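Long-range contacts in spherulin-4 (Aspergillus clavatus, PDB 5C5G), which is a glycoside hydrolase with a (beta/alpha) barrel that binds N-acetyl-D-galactosamine and probably acts in galactosaminogalactan biosynthesis: residues A[12-17]-A[38-43]; A[21-26]-A[60-65]. All coordinates share one frame; numbering follows the deposited sequence.

Interaction 1: residues A[12-17]-A[38-43]; sequences VPLYVY and FTVVIN. With EDO (1,2-ethanediol), chain C; EDO (1,2-ethanediol), chain B.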
ATOM      1  N   VAL A  12      -0.440   0.240  -4.550  1.00  9.21           N
ATOM      2  CA  VAL A  12      -0.530   1.560  -5.171  1.00  9.75           C
ATOM      3  C   VAL A  12      -0.618   2.631  -4.093  1.00 10.18           C
ATOM      4  O   VAL A  12      -1.683   2.812  -3.487  1.00 10.18           O
ATOM      5  CB  VAL A  12      -1.753   1.684  -6.093  1.00 10.78           C
ATOM      6  CG1 VAL A  12      -1.656   2.965  -6.921  1.00 13.28           C
ATOM      7  CG2 VAL A  12      -1.862   0.459  -7.020  1.00 11.75           C
ATOM      8  N   PRO A  13       0.487   3.335  -3.826  1.00  9.16           N
ATOM      9  CA  PRO A  13       0.405   4.493  -2.934  1.00 10.61           C
ATOM     10  C   PRO A  13      -0.132   5.642  -3.758  1.00  9.77           C
ATOM     11  O   PRO A  13       0.612   6.345  -4.436  1.00 11.13           O
ATOM     12  CB  PRO A  13       1.843   4.702  -2.482  1.00 12.17           C
ATOM     13  CG  PRO A  13       2.678   4.027  -3.507  1.00 18.87           C
ATOM     14  CD  PRO A  13       1.860   3.076  -4.293  1.00 10.25           C
ATOM     15  N   LEU A  14      -1.444   5.809  -3.742  1.00  9.43           N
ATOM     16  CA  LEU A  14      -2.121   6.685  -4.685  1.00 11.01           C
ATOM     17  C   LEU A  14      -2.226   8.079  -4.103  1.00 10.84           C
ATOM     18  O   LEU A  14      -3.303   8.536  -3.709  1.00 12.23           O
ATOM     19  CB  LEU A  14      -3.499   6.122  -5.046  1.00 10.69           C
ATOM     20  CG  LEU A  14      -4.258   6.858  -6.146  1.00 12.12           C
ATOM     21  CD1 LEU A  14      -3.503   6.761  -7.457  1.00 13.38           C
ATOM     22  CD2 LEU A  14      -5.650   6.303  -6.304  1.00 13.57           C
ATOM     23  N   TYR A  15      -1.089   8.750  -4.023  1.00 10.61           N
ATOM     24  CA  TYR A  15      -1.039  10.085  -3.422  1.00 10.53           C
ATOM     25  C   TYR A  15      -1.086  11.124  -4.543  1.00 13.86           C
ATOM     26  O   TYR A  15      -0.412  12.151  -4.502  1.00 19.06           O
ATOM     27  CB  TYR A  15       0.201  10.269  -2.531  1.00 11.32           C
ATOM     28  CG  TYR A  15       0.412   9.177  -1.499  1.00 11.30           C
ATOM     29  CD1 TYR A  15      -0.615   8.309  -1.130  1.00 11.37           C
ATOM     30  CD2 TYR A  15       1.655   8.985  -0.931  1.00 12.21           C
ATOM     31  CE1 TYR A  15      -0.408   7.319  -0.206  1.00 11.40           C
ATOM     32  CE2 TYR A  15       1.875   7.975   0.006  1.00 13.34           C
ATOM     33  CZ  TYR A  15       0.828   7.136   0.345  1.00 12.24           C
ATOM     34  OH  TYR A  15       1.040   6.122   1.252  1.00 14.48           O
ATOM     35  N   VAL A  16      -1.831  10.787  -5.577  1.00 15.05           N
ATOM     36  CA  VAL A  16      -2.172  11.657  -6.682  1.00 15.00           C
ATOM     37  C   VAL A  16      -3.448  12.379  -6.314  1.00 12.26           C
ATOM     38  O   VAL A  16      -4.417  11.745  -5.944  1.00 13.70           O
ATOM     39  CB  VAL A  16      -2.479  10.779  -7.922  1.00 18.98           C
ATOM     40  CG1 VAL A  16      -2.856  11.617  -9.111  1.00 21.10           C
ATOM     41  CG2 VAL A  16      -1.292   9.870  -8.263  1.00 24.20           C
ATOM     42  N   TYR A  17      -3.466  13.702  -6.415  1.00 14.96           N
ATOM     43  CA  TYR A  17      -4.689  14.418  -6.105  1.00 16.11           C
ATOM     44  C   TYR A  17      -5.771  14.088  -7.154  1.00 13.65           C
ATOM     45  O   TYR A  17      -5.497  14.130  -8.347  1.00 15.40           O
ATOM     46  CB  TYR A  17      -4.448  15.925  -6.044  1.00 16.29           C
ATOM     47  CG  TYR A  17      -5.701  16.649  -5.653  1.00 18.08           C
ATOM     48  CD1 TYR A  17      -6.099  16.692  -4.330  1.00 18.24           C
ATOM     49  CD2 TYR A  17      -6.519  17.237  -6.608  1.00 18.40           C
ATOM     50  CE1 TYR A  17      -7.267  17.305  -3.959  1.00 19.68           C
ATOM     51  CE2 TYR A  17      -7.693  17.867  -6.242  1.00 19.63           C
ATOM     52  CZ  TYR A  17      -8.057  17.895  -4.914  1.00 18.16           C
ATOM     53  OH  TYR A  17      -9.223  18.504  -4.533  1.00 20.34           O
ATOM     54  N   PHE A  38      -5.435  -5.268  -6.542  1.00  9.78           N
ATOM     55  CA  PHE A  38      -4.809  -3.981  -6.300  1.00  9.60           C
ATOM     56  C   PHE A  38      -5.087  -3.548  -4.871  1.00 10.96           C
ATOM     57  O   PHE A  38      -6.238  -3.520  -4.434  1.00 12.31           O
ATOM     58  CB  PHE A  38      -5.367  -2.919  -7.246  1.00 10.73           C
ATOM     59  CG  PHE A  38      -5.039  -3.142  -8.700  1.00 10.30           C
ATOM     60  CD1 PHE A  38      -5.784  -4.014  -9.473  1.00 10.73           C
ATOM     61  CD2 PHE A  38      -4.009  -2.462  -9.299  1.00 10.14           C
ATOM     62  CE1 PHE A  38      -5.495  -4.211 -10.811  1.00 11.47           C
ATOM     63  CE2 PHE A  38      -3.710  -2.666 -10.637  1.00 10.98           C
ATOM     64  CZ  PHE A  38      -4.464  -3.531 -11.389  1.00 12.11           C
ATOM     65  N   THR A  39      -4.033  -3.193  -4.156  1.00  8.91           N
ATOM     66  CA  THR A  39      -4.142  -2.606  -2.827  1.00  9.27           C
ATOM     67  C   THR A  39      -3.850  -1.131  -3.006  1.00 10.05           C
ATOM     68  O   THR A  39      -2.729  -0.792  -3.390  1.00 10.61           O
ATOM     69  CB  THR A  39      -3.123  -3.205  -1.872  1.00  9.83           C
ATOM     70  OG1 THR A  39      -3.372  -4.608  -1.756  1.00 12.06           O
ATOM     71  CG2 THR A  39      -3.235  -2.565  -0.491  1.00 11.16           C
ATOM     72  N   VAL A  40      -4.820  -0.263  -2.747  1.00  8.98           N
ATOM     73  CA  VAL A  40      -4.703   1.135  -3.124  1.00  9.32           C
ATOM     74  C   VAL A  40      -4.821   1.992  -1.876  1.00  8.90           C
ATOM     75  O   VAL A  40      -5.856   2.003  -1.218  1.00 10.31           O
ATOM     76  CB  VAL A  40      -5.789   1.489  -4.136  1.00 10.04           C
ATOM     77  CG1 VAL A  40      -5.719   2.965  -4.512  1.00 11.62           C
ATOM     78  CG2 VAL A  40      -5.687   0.607  -5.378  1.00 11.39           C
ATOM     79  N   VAL A  41      -3.757   2.715  -1.548  1.00  8.88           N
ATOM     80  CA  VAL A  41      -3.781   3.586  -0.381  1.00  9.46           C
ATOM     81  C   VAL A  41      -4.207   4.971  -0.814  1.00  8.69           C
ATOM     82  O   VAL A  41      -3.586   5.571  -1.699  1.00 11.41           O
ATOM     83  CB  VAL A  41      -2.405   3.693   0.269  1.00  9.45           C
ATOM     84  CG1 VAL A  41      -2.477   4.548   1.508  1.00 11.50           C
ATOM     85  CG2 VAL A  41      -1.857   2.299   0.592  1.00 12.10           C
ATOM     86  N   ILE A  42      -5.241   5.489  -0.192  1.00  9.63           N
ATOM     87  CA  ILE A  42      -5.633   6.871  -0.454  1.00 11.80           C
ATOM     88  C   ILE A  42      -5.329   7.707   0.786  1.00 11.88           C
ATOM     89  O   ILE A  42      -5.290   7.219   1.931  1.00 13.05           O
ATOM     90  CB  ILE A  42      -7.066   6.989  -0.948  1.00 16.66           C
ATOM     91  CG1 ILE A  42      -7.991   6.341   0.038  1.00 15.26           C
ATOM     92  CG2 ILE A  42      -7.239   6.314  -2.347  1.00 17.79           C
ATOM     93  CD1 ILE A  42      -8.480   7.236   1.142  1.00 24.36           C
ATOM     94  N   ASN A  43      -5.094   8.979   0.541  1.00 11.44           N
ATOM     95  CA  ASN A  43      -4.427   9.828   1.507  1.00  9.83           C
ATOM     96  C   ASN A  43      -4.797  11.283   1.255  1.00 10.14           C
ATOM     97  O   ASN A  43      -4.042  12.021   0.643  1.00 11.82           O
ATOM     98  CB  ASN A  43      -2.923   9.597   1.369  1.00 11.05           C
ATOM     99  CG  ASN A  43      -2.116  10.371   2.350  1.00 11.63           C
ATOM    100  OD1 ASN A  43      -2.646  10.947   3.302  1.00 11.50           O
ATOM    101  ND2 ASN A  43      -0.809  10.397   2.138  1.00 13.74           N
TER
HETATM  102  C1  EDO C 402       0.737   5.654  -7.445  1.00 22.29           C
HETATM  103  O1  EDO C 402       0.958   7.061  -7.385  1.00 22.98           O
HETATM  104  C2  EDO C 402       0.511   5.297  -8.904  1.00 25.17           C
HETATM  105  O2  EDO C 402       1.731   5.440  -9.630  1.00 18.00           O
HETATM  106  C1  EDO B 401       4.465   3.689   0.195  1.00 20.20           C
HETATM  107  O1  EDO B 401       5.118   2.810   1.128  1.00 20.83           O
HETATM  108  C2  EDO B 401       4.498   5.160   0.605  1.00 16.62           C
HETATM  109  O2  EDO B 401       3.639   5.433   1.724  1.00 15.37           O
HETATM  110  O   HOH W   1      -5.105   9.851  -2.149  1.00 13.98           O

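Interaction 2: residues A[21-26]-A[60-65]; sequences GAWDPL and REIPKL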
ATOM      1  N   GLY A  21      -9.919  13.062 -14.107  1.00 20.79           N
ATOM      2  CA  GLY A  21      -9.006  12.362 -14.991  1.00 21.58           C
ATOM      3  C   GLY A  21      -7.710  11.888 -14.355  1.00 20.46           C
ATOM      4  O   GLY A  21      -7.031  11.025 -14.921  1.00 21.02           O
ATOM      5  N   ALA A  22      -7.366  12.394 -13.168  1.00 17.72           N
ATOM      6  CA  ALA A  22      -6.050  12.130 -12.601  1.00 17.25           C
ATOM      7  C   ALA A  22      -5.824  10.661 -12.268  1.00 16.25           C
ATOM      8  O   ALA A  22      -4.691  10.179 -12.319  1.00 18.03           O
ATOM      9  CB  ALA A  22      -5.807  12.985 -11.366  1.00 19.83           C
ATOM     10  N   TRP A  23      -6.880   9.958 -11.869  1.00 15.09           N
ATOM     11  CA  TRP A  23      -6.769   8.558 -11.501  1.00 13.89           C
ATOM     12  C   TRP A  23      -7.037   7.611 -12.674  1.00 15.22           C
ATOM     13  O   TRP A  23      -6.994   6.391 -12.493  1.00 15.10           O
ATOM     14  CB  TRP A  23      -7.693   8.257 -10.320  1.00 13.44           C
ATOM     15  CG  TRP A  23      -7.228   8.844  -9.024  1.00 13.37           C
ATOM     16  CD1 TRP A  23      -6.112   9.589  -8.807  1.00 14.02           C
ATOM     17  CD2 TRP A  23      -7.875   8.713  -7.758  1.00 12.37           C
ATOM     18  NE1 TRP A  23      -6.017   9.928  -7.473  1.00 13.87           N
ATOM     19  CE2 TRP A  23      -7.091   9.403  -6.809  1.00 12.01           C
ATOM     20  CE3 TRP A  23      -9.044   8.076  -7.333  1.00 14.17           C
ATOM     21  CZ2 TRP A  23      -7.437   9.472  -5.461  1.00 13.50           C
ATOM     22  CZ3 TRP A  23      -9.385   8.142  -5.990  1.00 14.39           C
ATOM     23  CH2 TRP A  23      -8.586   8.839  -5.075  1.00 13.73           C
ATOM     24  N   ASP A  24      -7.255   8.164 -13.865  1.00 15.53           N
ATOM     25  CA  ASP A  24      -7.569   7.348 -15.027  1.00 15.67           C
ATOM     26  C   ASP A  24      -6.524   6.271 -15.312  1.00 15.56           C
ATOM     27  O   ASP A  24      -6.891   5.159 -15.656  1.00 15.34           O
ATOM     28  CB  ASP A  24      -7.751   8.211 -16.280  1.00 19.72           C
ATOM     29  CG  ASP A  24      -9.101   8.934 -16.329  1.00 22.68           C
ATOM     30  OD1 ASP A  24      -9.879   8.884 -15.356  1.00 22.63           O
ATOM     31  OD2 ASP A  24      -9.381   9.564 -17.367  1.00 26.42           O
ATOM     32  N   PRO A  25      -5.224   6.579 -15.167  1.00 14.45           N
ATOM     33  CA  PRO A  25      -4.262   5.513 -15.489  1.00 15.45           C
ATOM     34  C   PRO A  25      -4.368   4.316 -14.555  1.00 13.95           C
ATOM     35  O   PRO A  25      -4.021   3.200 -14.951  1.00 13.59           O
ATOM     36  CB  PRO A  25      -2.906   6.205 -15.329  1.00 16.45           C
ATOM     37  CG  PRO A  25      -3.186   7.643 -15.584  1.00 16.78           C
ATOM     38  CD  PRO A  25      -4.549   7.866 -14.961  1.00 15.61           C
ATOM     39  N   LEU A  26      -4.851   4.532 -13.338  1.00 12.39           N
ATOM     40  CA  LEU A  26      -5.084   3.435 -12.422  1.00 11.99           C
ATOM     41  C   LEU A  26      -6.373   2.714 -12.798  1.00 12.42           C
ATOM     42  O   LEU A  26      -6.409   1.477 -12.884  1.00 13.00           O
ATOM     43  CB  LEU A  26      -5.137   3.923 -10.968  1.00 11.75           C
ATOM     44  CG  LEU A  26      -5.569   2.869  -9.949  1.00 11.58           C
ATOM     45  CD1 LEU A  26      -4.637   1.680  -9.930  1.00 11.90           C
ATOM     46  CD2 LEU A  26      -5.644   3.485  -8.572  1.00 13.22           C
ATOM     47  N   ARG A  60     -16.050  12.143  -5.136  1.00 16.22           N
ATOM     48  CA  ARG A  60     -16.429  11.673  -6.470  1.00 16.96           C
ATOM     49  C   ARG A  60     -15.605  10.447  -6.895  1.00 18.09           C
ATOM     50  O   ARG A  60     -16.148   9.466  -7.412  1.00 18.54           O
ATOM     51  CB  ARG A  60     -16.244  12.783  -7.511  1.00 19.80           C
ATOM     52  CG  ARG A  60     -16.684  12.393  -8.931  1.00 22.38           C
ATOM     53  CD  ARG A  60     -16.345  13.481  -9.952  1.00 21.55           C
ATOM     54  NE  ARG A  60     -14.898  13.644 -10.068  1.00 21.66           N
ATOM     55  CZ  ARG A  60     -14.193  14.668  -9.597  1.00 22.22           C
ATOM     56  NH1 ARG A  60     -14.783  15.692  -8.991  1.00 23.07           N
ATOM     57  NH2 ARG A  60     -12.872  14.666  -9.734  1.00 22.17           N
ATOM     58  N   GLU A  61     -14.295  10.511  -6.697  1.00 15.56           N
ATOM     59  CA  GLU A  61     -13.396   9.521  -7.297  1.00 14.97           C
ATOM     60  C   GLU A  61     -13.242   8.235  -6.487  1.00 13.33           C
ATOM     61  O   GLU A  61     -13.068   7.160  -7.053  1.00 14.97           O
ATOM     62  CB  GLU A  61     -12.019  10.147  -7.558  1.00 16.28           C
ATOM     63  CG  GLU A  61     -12.050  11.344  -8.510  1.00 17.04           C
ATOM     64  CD  GLU A  61     -12.424  10.993  -9.939  1.00 20.09           C
ATOM     65  OE1 GLU A  61     -12.361   9.803 -10.318  1.00 20.28           O
ATOM     66  OE2 GLU A  61     -12.781  11.926 -10.687  1.00 21.00           O
ATOM     67  N   ILE A  62     -13.287   8.325  -5.168  1.00 12.52           N
ATOM     68  CA  ILE A  62     -13.129   7.134  -4.352  1.00 12.04           C
ATOM     69  C   ILE A  62     -14.174   6.060  -4.664  1.00 13.32           C
ATOM     70  O   ILE A  62     -13.812   4.905  -4.847  1.00 13.03           O
ATOM     71  CB  ILE A  62     -13.092   7.477  -2.853  1.00 12.65           C
ATOM     72  CG1 ILE A  62     -11.742   8.112  -2.525  1.00 14.51           C
ATOM     73  CG2 ILE A  62     -13.338   6.238  -1.984  1.00 14.37           C
ATOM     74  CD1 ILE A  62     -11.715   8.822  -1.191  1.00 19.03           C
ATOM     75  N   PRO A  63     -15.466   6.414  -4.734  1.00 13.69           N
ATOM     76  CA  PRO A  63     -16.461   5.377  -5.036  1.00 14.25           C
ATOM     77  C   PRO A  63     -16.253   4.687  -6.381  1.00 15.46           C
ATOM     78  O   PRO A  63     -16.622   3.519  -6.529  1.00 16.39           O
ATOM     79  CB  PRO A  63     -17.786   6.155  -5.012  1.00 17.09           C
ATOM     80  CG  PRO A  63     -17.525   7.270  -4.090  1.00 18.90           C
ATOM     81  CD  PRO A  63     -16.116   7.688  -4.381  1.00 14.17           C
ATOM     82  N   LYS A  64     -15.682   5.392  -7.349  1.00 14.49           N
ATOM     83  CA  LYS A  64     -15.398   4.778  -8.642  1.00 15.75           C
ATOM     84  C   LYS A  64     -14.393   3.640  -8.503  1.00 14.71           C
ATOM     85  O   LYS A  64     -14.551   2.586  -9.115  1.00 16.81           O
ATOM     86  CB  LYS A  64     -14.890   5.815  -9.642  1.00 17.43           C
ATOM     87  CG  LYS A  64     -15.949   6.837 -10.013  1.00 20.02           C
ATOM     88  CD  LYS A  64     -15.364   8.084 -10.664  1.00 23.49           C
ATOM     89  CE  LYS A  64     -14.560   7.764 -11.906  1.00 25.36           C
ATOM     90  NZ  LYS A  64     -13.938   8.994 -12.473  1.00 25.38           N
ATOM     91  N   LEU A  65     -13.360   3.849  -7.697  1.00 13.27           N
ATOM     92  CA  LEU A  65     -12.381   2.784  -7.478  1.00 13.00           C
ATOM     93  C   LEU A  65     -12.960   1.687  -6.616  1.00 13.38           C
ATOM     94  O   LEU A  65     -12.716   0.503  -6.863  1.00 14.05           O
ATOM     95  CB  LEU A  65     -11.099   3.310  -6.822  1.00 14.09           C
ATOM     96  CG  LEU A  65     -10.260   4.319  -7.599  1.00 14.38           C
ATOM     97  CD1 LEU A  65      -8.992   4.611  -6.834  1.00 13.25           C
ATOM     98  CD2 LEU A  65      -9.929   3.840  -9.004  1.00 18.70           C
TER
HETATM   99  O   HOH W   2     -12.019  11.426 -13.247  1.00 23.87           O
HETATM  100  O   HOH W   3     -10.149   9.424 -12.848  1.00 22.98           O

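Interaction 1: residues A[12-17]-A[38-43]
Tyr15 and Asn43 meet just past the C-terminal ends of two neighbouring parallel strands, 9-13 and 38-42, the first pair of the (beta/alpha) barrel. Upstream, Val12 is bonded through both backbone N and O: its N donates to Thr39 O (2.8 Å), and its O accepts from Val41 N. Leu14 N donates to Val41 O at 3.0 Å, although Leu14 sits at the centre of an inverse gamma turn. There the backbones spread apart, and a water takes over, donating to Leu14 O and accepting from Asn43 N.

From Tyr15 CB, chi1 (-51°) sets CG beside the backbone N and anti to the carbonyl carbon. CD1 lies 3.6 Å from Asn43 CB, and CE1 reaches Val41 CG1 at the ring edge. CE2 (3.5 Å) and CZ lie near O2 of an ethanediol, probably from the crystallisation liquor; OH shares a 2.7 Å hydrogen bond with this O2. Tyr15 binds N-acetyl-D-galactosamine in a structure of this protein, though no sugar is bound here, and Asn43 touches Tyr76 of the same site. Gly47 N holds Asn43 OD1; the amide stands nearly perpendicular to the tyrosine ring (83°), ND2 3.8 Å above its plane, over the centre.

Interaction 2: residues A[21-26]-A[60-65]
Glu61 OE2, on helix 56-66, is gripped side-on by Arg60 of the same helix and linked through water to Gly21, in the turn leading into helix 24-32; the two are neighbouring outer helices of the (beta/alpha) barrel. Arg60 NE approaches OE2 at 2.8 Å from above the carboxylate plane, whereas Arg60 NH2 meets its anti lone pair. A water donates to OE2 and accepts from Gly21 N. Lys64 NZ bonds to Glu61 OE1 at 2.8 Å on the syn side, completing a salt-bridge network whose two positive groups probably stabilise the carboxylate as an anion.

The direct contact between the segments is apolar. Trp23, within the type I turn from Gly21 to Asp24, directs the benzo part of its indole at the helix: CE3 lies 3.6 Å from Glu61 CB, and CH2 approaches Ile62 CG1. The indole NE1 is bonded to Val16 O, which helps fix the rotation of the ring. Leu65 CG stands beside its own backbone N (chi1 -64°), and its side chain crosses both Trp23 and Leu26 at about a right angle. Its methyl CD1 lies 3.5 Å from Trp23 CE3 and 3.9 Å from Leu26 CD2.

Overall arrangement
Interactions 1 and 2 are successive layers of one side of the barrel, with centres about 10 Å apart. Interaction 1 joins the first two strands about 7 Å from the chain centre; interaction 2 joins the helices that follow them, about 16 Å out. Their segments alternate along the chain, 12-17, 21-26, 38-43 and 60-65, following the beta-alpha-beta order of the fold. The layers touch directly: Leu14 CD2 packs on Trp23 CE2 (3.5 Å) and on Leu26 CD2. Trp23 thus lies between helix 56-66 and the segment that carries Tyr15, its side chain about 8 Å from that of Tyr15 at the nearest atoms.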